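Local coordinates for protein exodeoxyribonuclease 10 (Escherichia coli, PDB 4FZX) that degrades single-stranded and double-stranded DNA from the 3' end toward the 5' end, with a preference for single-stranded ends, at residues Leu123-Pro128 and Thr143-Ile148. Numbering follows the deposited sequence.
Sequences LNVQTP and TAALLI
Leu123 carries CG anti to its own carbonyl carbon (chi1 -60°), which turns CG toward the helix, and chi2 of 162° then sets CD1 and CD2 against Ala145 and Leu146. Val125 places CG2 anti to its backbone N and CG1 between the N and the carbonyl carbon (chi1 73°), and it meets the methyl of Ala145. The two branches of Leu123 do different work. Leu123 CD1 lies 3.7 Å from Leu146 CA, against the main chain. Leu123 CD1 reaches the side chain less closely, at 4.2 Å from Leu146 CB. Leu123 CD2 comes to 3.9 Å from the carbonyl oxygen, Ala145 O. Two residues on, Val125 CB sits 3.7 Å from Ala145 CB, and Val125 CG2 follows at 4.1 Å from the same methyl. The extended chain comes near the helix here, with Val125 CA 6.1 Å from Ala145 CA, consistent with the small side chain of Ala145.

In the DEDDh exonuclease fold, of the RNase H clan, this joins the loop after helix 114-120 to helix 136-154, which packs on the mixed sheet. The same helix supplies Asp139, which with Asp6 and Glu8 binds sodium in this structure. Thr143, Ala144 and Leu147 pack on Ile4 of strand 2-9, and Ala144 and Leu147 also touch Val24 of strand 16-25, while Ala145 turns to the loop. Ile29 of strand 28-36 also touches Val125 and Ala144, so the loop reaches the sheet edge.

No hydrogen bond crosses between 123-128 and 143-148; the contact is van der Waals packing, methyls against methyl and main chain. Together the two sides lose about 180 Å² of surface. The loop has a polar tie elsewhere: Val125 N is hydrogen-bonded to Tyr118 OH, on helix 114-120. Further along, Pro128 leans on Tyr141 and Leu137, about one and two turns before Ala145.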
loop_
_atom_site.group_PDB
_atom_site.type_symbol
_atom_site.label_atom_id
_atom_site.label_comp_id
_atom_site.label_asym_id
_atom_site.label_seq_id
_atom_site.Cartn_x
_atom_site.Cartn_y
_atom_site.Cartn_z
ATOM N N LEU C 123 22.845 11.659 -20.705
ATOM C CA LEU C 123 23.763 10.633 -21.168
ATOM C C LEU C 123 24.607 11.119 -22.339
ATOM O O LEU C 123 24.253 12.078 -23.039
ATOM C CB LEU C 123 23.003 9.362 -21.543
ATOM C CG LEU C 123 22.216 8.732 -20.392
ATOM C CD1 LEU C 123 21.181 7.794 -20.921
ATOM C CD2 LEU C 123 23.148 8.020 -19.426
ATOM N N ASN C 124 25.739 10.470 -22.536
ATOM C CA ASN C 124 26.629 10.835 -23.622
ATOM C C ASN C 124 27.250 9.563 -24.127
ATOM O O ASN C 124 28.089 8.977 -23.451
ATOM C CB ASN C 124 27.709 11.809 -23.118
ATOM C CG ASN C 124 28.531 12.416 -24.245
ATOM O OD1 ASN C 124 28.013 12.721 -25.323
ATOM N ND2 ASN C 124 29.816 12.640 -23.978
ATOM N N VAL C 125 26.692 9.032 -25.208
ATOM C CA VAL C 125 27.272 7.868 -25.867
ATOM C C VAL C 125 27.885 8.282 -27.212
ATOM O O VAL C 125 27.432 9.227 -27.850
ATOM C CB VAL C 125 26.214 6.746 -26.060
ATOM C CG1 VAL C 125 25.224 7.107 -27.170
ATOM C CG2 VAL C 125 26.883 5.390 -26.308
ATOM N N GLN C 126 28.967 7.624 -27.594
ATOM C CA GLN C 126 29.522 7.805 -28.921
ATOM C C GLN C 126 28.666 7.009 -29.884
ATOM O O GLN C 126 28.644 5.775 -29.821
ATOM C CB GLN C 126 30.956 7.282 -28.957
ATOM C CG GLN C 126 31.758 7.691 -30.186
ATOM C CD GLN C 126 33.187 7.152 -30.134
ATOM O OE1 GLN C 126 34.065 7.730 -29.473
ATOM N NE2 GLN C 126 33.410 6.006 -30.780
ATOM N N THR C 127 27.899 7.708 -30.716
ATOM C CA THR C 127 27.078 7.037 -31.705
ATOM C C THR C 127 27.861 6.779 -32.977
ATOM O O THR C 127 28.881 7.419 -33.218
ATOM C CB THR C 127 25.794 7.822 -32.032
ATOM O OG1 THR C 127 26.128 9.119 -32.540
ATOM C CG2 THR C 127 24.925 7.958 -30.801
ATOM N N PRO C 128 27.407 5.804 -33.781
ATOM C CA PRO C 128 28.131 5.476 -35.000
ATOM C C PRO C 128 27.893 6.535 -36.074
ATOM O O PRO C 128 26.904 7.255 -36.015
ATOM C CB PRO C 128 27.527 4.131 -35.411
ATOM C CG PRO C 128 26.138 4.108 -34.785
ATOM C CD PRO C 128 26.062 5.199 -33.751
ATOM N N THR C 143 19.858 3.327 -26.219
ATOM C CA THR C 143 19.228 2.437 -25.261
ATOM C C THR C 143 20.280 1.727 -24.415
ATOM O O THR C 143 20.147 1.653 -23.199
ATOM C CB THR C 143 18.315 1.436 -25.969
ATOM O OG1 THR C 143 17.358 2.162 -26.746
ATOM C CG2 THR C 143 17.578 0.526 -24.969
ATOM N N ALA C 144 21.387 1.344 -25.043
ATOM C CA ALA C 144 22.501 0.747 -24.312
ATOM C C ALA C 144 23.050 1.726 -23.280
ATOM O O ALA C 144 23.245 1.364 -22.113
ATOM C CB ALA C 144 23.608 0.301 -25.275
ATOM N N ALA C 145 23.278 2.971 -23.694
ATOM C CA ALA C 145 23.713 4.002 -22.739
ATOM C C ALA C 145 22.713 4.145 -21.593
ATOM O O ALA C 145 23.092 4.276 -20.433
ATOM C CB ALA C 145 23.932 5.361 -23.447
ATOM N N LEU C 146 21.428 4.116 -21.923
ATOM C CA LEU C 146 20.394 4.178 -20.910
ATOM C C LEU C 146 20.441 2.972 -19.965
ATOM O O LEU C 146 20.248 3.114 -18.762
ATOM C CB LEU C 146 19.019 4.279 -21.562
ATOM C CG LEU C 146 17.831 4.141 -20.614
ATOM C CD1 LEU C 146 17.855 5.228 -19.517
ATOM C CD2 LEU C 146 16.508 4.144 -21.385
ATOM N N LEU C 147 20.710 1.791 -20.509
ATOM C CA LEU C 147 20.718 0.577 -19.710
ATOM C C LEU C 147 21.916 0.576 -18.756
ATOM O O LEU C 147 21.793 0.217 -17.585
ATOM C CB LEU C 147 20.754 -0.660 -20.615
ATOM C CG LEU C 147 21.155 -1.956 -19.896
ATOM C CD1 LEU C 147 20.002 -2.487 -19.004
ATOM C CD2 LEU C 147 21.611 -2.998 -20.879
ATOM N N ILE C 148 23.054 1.058 -19.236
ATOM C CA ILE C 148 24.246 1.138 -18.399
ATOM C C ILE C 148 24.003 2.086 -17.230
ATOM O O ILE C 148 24.318 1.763 -16.077
ATOM C CB ILE C 148 25.506 1.579 -19.205
ATOM C CG1 ILE C 148 25.952 0.454 -20.130
ATOM C CG2 ILE C 148 26.662 1.962 -18.244
ATOM C CD1 ILE C 148 26.872 0.885 -21.244
#